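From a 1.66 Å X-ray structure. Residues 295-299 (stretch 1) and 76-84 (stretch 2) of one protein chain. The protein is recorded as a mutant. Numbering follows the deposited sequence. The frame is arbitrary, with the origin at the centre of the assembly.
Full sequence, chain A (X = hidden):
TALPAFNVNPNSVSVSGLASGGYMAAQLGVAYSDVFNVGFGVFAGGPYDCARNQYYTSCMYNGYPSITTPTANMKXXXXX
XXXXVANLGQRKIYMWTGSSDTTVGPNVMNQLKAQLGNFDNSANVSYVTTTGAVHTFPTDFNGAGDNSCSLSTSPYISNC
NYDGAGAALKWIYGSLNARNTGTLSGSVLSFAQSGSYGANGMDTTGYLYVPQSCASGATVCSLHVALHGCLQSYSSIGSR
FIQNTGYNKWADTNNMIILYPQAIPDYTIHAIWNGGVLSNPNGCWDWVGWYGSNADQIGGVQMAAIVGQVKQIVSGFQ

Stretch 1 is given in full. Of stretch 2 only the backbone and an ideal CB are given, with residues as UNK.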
ATOM      1  N   ALA A 295       6.526  14.299   2.717  1.00  8.97           N
ATOM      2  CA  ALA A 295       5.757  13.253   2.045  1.00  9.33           C
ATOM      3  C   ALA A 295       5.632  11.958   2.850  1.00  8.99           C
ATOM      4  O   ALA A 295       4.602  11.285   2.786  1.00  7.84           O
ATOM      5  CB  ALA A 295       6.371  12.951   0.676  1.00  7.61           C
ATOM      6  N   ASP A 296       6.680  11.599   3.590  1.00  8.19           N
ATOM      7  CA  ASP A 296       6.660  10.352   4.350  1.00  7.51           C
ATOM      8  C   ASP A 296       6.564  10.562   5.859  1.00  6.31           C
ATOM      9  O   ASP A 296       6.853   9.655   6.643  1.00  7.08           O
ATOM     10  CB  ASP A 296       7.888   9.492   4.004  1.00  8.23           C
ATOM     11  CG  ASP A 296       9.207  10.115   4.443  1.00  8.00           C
ATOM     12  OD1 ASP A 296       9.251  11.319   4.779  1.00  8.10           O
ATOM     13  OD2 ASP A 296      10.221   9.386   4.437  1.00  9.12           O
ATOM     14  N   GLN A 297       6.128  11.751   6.262  1.00  5.55           N
ATOM     15  CA  GLN A 297       5.951  12.066   7.677  1.00  7.09           C
ATOM     16  C   GLN A 297       4.494  12.429   7.952  1.00  6.88           C
ATOM     17  O   GLN A 297       3.713  12.640   7.026  1.00  8.35           O
ATOM     18  CB  GLN A 297       6.861  13.234   8.069  1.00  6.91           C
ATOM     19  CG  GLN A 297       8.343  12.972   7.798  1.00  6.88           C
ATOM     20  CD  GLN A 297       9.197  14.220   7.942  1.00  9.12           C
ATOM     21  OE1 GLN A 297       8.887  15.263   7.369  1.00 10.61           O
ATOM     22  NE2 GLN A 297      10.281  14.116   8.702  1.00  9.66           N
ATOM     23  N   ILE A 298       4.127  12.487   9.225  1.00  7.22           N
ATOM     24  CA  ILE A 298       2.792  12.940   9.594  1.00  8.07           C
ATOM     25  C   ILE A 298       2.531  14.283   8.909  1.00  8.38           C
ATOM     26  O   ILE A 298       3.374  15.177   8.940  1.00  9.08           O
ATOM     27  CB  ILE A 298       2.672  13.088  11.134  1.00  8.63           C
ATOM     28  CG1 ILE A 298       2.825  11.710  11.792  1.00  6.60           C
ATOM     29  CG2 ILE A 298       1.322  13.706  11.504  1.00  7.78           C
ATOM     30  CD1 ILE A 298       3.052  11.747  13.311  1.00  5.56           C
ATOM     31  N   GLY A 299       1.373  14.408   8.265  1.00  8.11           N
ATOM     32  CA  GLY A 299       1.066  15.635   7.548  1.00  8.36           C
ATOM     33  C   GLY A 299       1.403  15.628   6.064  1.00  8.80           C
ATOM     34  O   GLY A 299       0.984  16.529   5.334  1.00 10.27           O
ATOM     35  N   UNK A  76      15.211   9.292  14.993  1.00  9.01           N
ATOM     36  CA  UNK A  76      15.190  10.700  15.372  1.00 10.21           C
ATOM     37  C   UNK A  76      13.777  11.277  15.394  1.00  9.70           C
ATOM     38  O   UNK A  76      13.448  12.078  16.269  1.00  9.73           O
ATOM     39  CB  UNK A  76      16.063  11.510  14.411  1.00 10.21           C
ATOM     40  N   UNK A  77      12.947  10.867  14.438  1.00  7.76           N
ATOM     41  CA  UNK A  77      11.605  11.432  14.302  1.00  7.14           C
ATOM     42  C   UNK A  77      10.570  10.747  15.189  1.00  8.18           C
ATOM     43  O   UNK A  77       9.440  11.216  15.301  1.00  8.55           O
ATOM     44  CB  UNK A  77      11.156  11.346  12.842  1.00  7.14           C
ATOM     45  N   UNK A  78      10.954   9.639  15.814  1.00  8.55           N
ATOM     46  CA  UNK A  78      10.008   8.838  16.588  1.00  8.86           C
ATOM     47  C   UNK A  78       9.282   9.669  17.642  1.00  8.96           C
ATOM     48  O   UNK A  78       9.910  10.276  18.510  1.00  9.68           O
ATOM     49  CB  UNK A  78      10.735   7.672  17.260  1.00  8.86           C
ATOM     50  N   UNK A  79       7.956   9.694  17.557  1.00  8.99           N
ATOM     51  CA  UNK A  79       7.169  10.405  18.548  1.00 10.15           C
ATOM     52  C   UNK A  79       6.875  11.847  18.178  1.00 10.84           C
ATOM     53  O   UNK A  79       6.114  12.528  18.870  1.00 13.06           O
ATOM     54  CB  UNK A  79       7.891  10.367  19.896  1.00 10.15           C
ATOM     55  N   UNK A  80       7.479  12.316  17.090  1.00  9.88           N
ATOM     56  CA  UNK A  80       7.235  13.665  16.601  1.00 11.02           C
ATOM     57  C   UNK A  80       6.762  13.666  15.153  1.00 10.23           C
ATOM     58  O   UNK A  80       5.558  13.719  14.901  1.00 10.65           O
ATOM     59  CB  UNK A  80       8.503  14.510  16.736  1.00 11.02           C
ATOM     60  N   UNK A  81       7.694  13.609  14.203  1.00  8.90           N
ATOM     61  CA  UNK A  81       7.322  13.606  12.789  1.00  9.14           C
ATOM     62  C   UNK A  81       6.704  12.283  12.344  1.00  9.35           C
ATOM     63  O   UNK A  81       6.049  12.216  11.304  1.00  9.72           O
ATOM     64  CB  UNK A  81       8.550  13.911  11.929  1.00  9.14           C
ATOM     65  N   UNK A  82       6.922  11.230  13.127  1.00 10.03           N
ATOM     66  CA  UNK A  82       6.227   9.965  12.915  1.00  9.35           C
ATOM     67  C   UNK A  82       5.788   9.395  14.257  1.00 10.73           C
ATOM     68  O   UNK A  82       6.286   9.807  15.306  1.00 10.61           O
ATOM     69  CB  UNK A  82       7.119   8.969  12.171  1.00  9.35           C
ATOM     70  N   UNK A  83       4.852   8.451  14.226  1.00  9.55           N
ATOM     71  CA  UNK A  83       4.425   7.778  15.447  1.00  9.33           C
ATOM     72  C   UNK A  83       5.606   7.012  16.037  1.00  9.26           C
ATOM     73  O   UNK A  83       6.529   6.634  15.316  1.00  9.50           O
ATOM     74  CB  UNK A  83       3.249   6.838  15.172  1.00  9.33           C
ATOM     75  N   UNK A  84       5.574   6.785  17.346  1.00  9.63           N
ATOM     76  CA  UNK A  84       6.665   6.088  18.021  1.00 10.25           C
ATOM     77  C   UNK A  84       7.020   4.783  17.314  1.00 10.20           C
ATOM     78  O   UNK A  84       6.148   3.959  17.039  1.00  9.56           O
ATOM     79  CB  UNK A  84       6.291   5.807  19.478  1.00 10.25           C
TER

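Position 76 lies in the last part of a helix, with nothing of stretch 1 within 5.5 Å of its ideal CB, so many side chains would serve. The residue is Ser 76, whose hydroxyl is hydrogen-bonded elsewhere in the structure.

At position 77 the CA-to-CB bond points toward stretch 1, and the ideal CB stands 5.1 Å from NE2 of Gln 297. The gap leaves room for a long or broad side chain; an aromatic ring, a long aliphatic chain or an acceptor for the amide could all fill it. The deposited residue is Trp 77, with chi1 m. Its indole reaches alongside Gln 297, whose NE2 is 3.3 Å from CE2 of Trp 77, so the amide approaches the ring nitrogen first, NE2 lying over its pi face. Further along, CZ3 of Trp 77 comes within 4.3 Å of OD1 of Asp 296.

Position 78 is out of reach and open to many residues; it is Ser 78. At position 79, phi/psi of 92/-7 would jam a CB against the preceding carbonyl oxygen, which calls for glycine, and Gly 79 is found. It occupies the type II turn from Trp 77 to position 80, closed by a hydrogen bond from N of residue 80 to O of Trp 77 (2.9 Å).

Position 80 directs its CB sideways, with no atom of stretch 1 within 5.5 Å, so stretch 1 leaves the choice open; small, polar or larger side chains could be accommodated on this side. In Asn 80 the side chain leads away; the backbone makes the contact, its O lying 3.6 Å from CD1 of Ile 298.

Position 81 offers its carbonyl to stretch 1: N of Ile 298 donates to O of residue 81 at 2.8 Å and 164°, a bond available to any side chain. The ideal CB, sideways, is 3.7 Å from NE2 of Gln 297, leaving a choice of small residues or longer ones that turn outward. Gln 81 takes the latter course: its CB packs against that amide while its end leads away.

At position 82 the CB also points sideways, 5.1 Å from CD1 of Ile 298, in surroundings that favour an aliphatic residue without dictating its shape. Ile 82 has chi1 p and places CG2 4.4 Å from CA of Gln 297.

Position 83, 5.3 Å from CB to CD1 of Ile 298, would accept small or medium side chains; N of Ala 83 lies 3.9 Å from CD1 of Ile 298. Position 84 is out of reach and unconstrained; it is Ser 84.

Stretch 2 76-84: SWSGNQIAS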
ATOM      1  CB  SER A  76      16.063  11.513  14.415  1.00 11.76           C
ATOM      2  OG  SER A  76      17.403  11.056  14.448  1.00 15.17           O
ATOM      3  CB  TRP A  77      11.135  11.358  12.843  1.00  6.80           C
ATOM      4  CG  TRP A  77      12.033  12.064  11.867  1.00  7.01           C
ATOM      5  CD1 TRP A  77      12.903  13.082  12.139  1.00  7.52           C
ATOM      6  CD2 TRP A  77      12.121  11.826  10.458  1.00  7.28           C
ATOM      7  NE1 TRP A  77      13.529  13.493  10.985  1.00  8.81           N
ATOM      8  CE2 TRP A  77      13.068  12.738   9.939  1.00  7.04           C
ATOM      9  CE3 TRP A  77      11.491  10.931   9.581  1.00  7.40           C
ATOM     10  CZ2 TRP A  77      13.402  12.780   8.580  1.00  7.21           C
ATOM     11  CZ3 TRP A  77      11.825  10.976   8.227  1.00  7.73           C
ATOM     12  CH2 TRP A  77      12.772  11.894   7.742  1.00  7.64           C
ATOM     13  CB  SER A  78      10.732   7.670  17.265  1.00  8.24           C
ATOM     14  OG  SER A  78       9.823   6.889  18.028  1.00  7.58           O
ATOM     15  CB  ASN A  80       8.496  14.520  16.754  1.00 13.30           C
ATOM     16  CG  ASN A  80       8.752  14.918  18.194  1.00 16.44           C
ATOM     17  OD1 ASN A  80       7.916  15.568  18.825  1.00 19.41           O
ATOM     18  ND2 ASN A  80       9.906  14.529  18.724  1.00 17.68           N
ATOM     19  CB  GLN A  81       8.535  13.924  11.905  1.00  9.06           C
ATOM     20  CG  GLN A  81       9.101  15.315  12.121  1.00  9.22           C
ATOM     21  CD  GLN A  81      10.354  15.301  12.967  1.00  8.98           C
ATOM     22  OE1 GLN A  81      10.435  14.583  13.964  1.00  9.31           O
ATOM     23  NE2 GLN A  81      11.338  16.105  12.581  1.00 12.81           N
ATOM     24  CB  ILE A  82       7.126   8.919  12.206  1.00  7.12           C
ATOM     25  CG1 ILE A  82       8.350   8.602  13.068  1.00  7.83           C
ATOM     26  CG2 ILE A  82       7.548   9.438  10.835  1.00  7.98           C
ATOM     27  CD1 ILE A  82       9.235   7.511  12.490  1.00  7.54           C
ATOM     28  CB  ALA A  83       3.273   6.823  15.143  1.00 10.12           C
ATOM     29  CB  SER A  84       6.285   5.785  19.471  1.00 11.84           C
ATOM     30  OG  SER A  84       7.286   5.002  20.098  1.00 13.08           O
TER
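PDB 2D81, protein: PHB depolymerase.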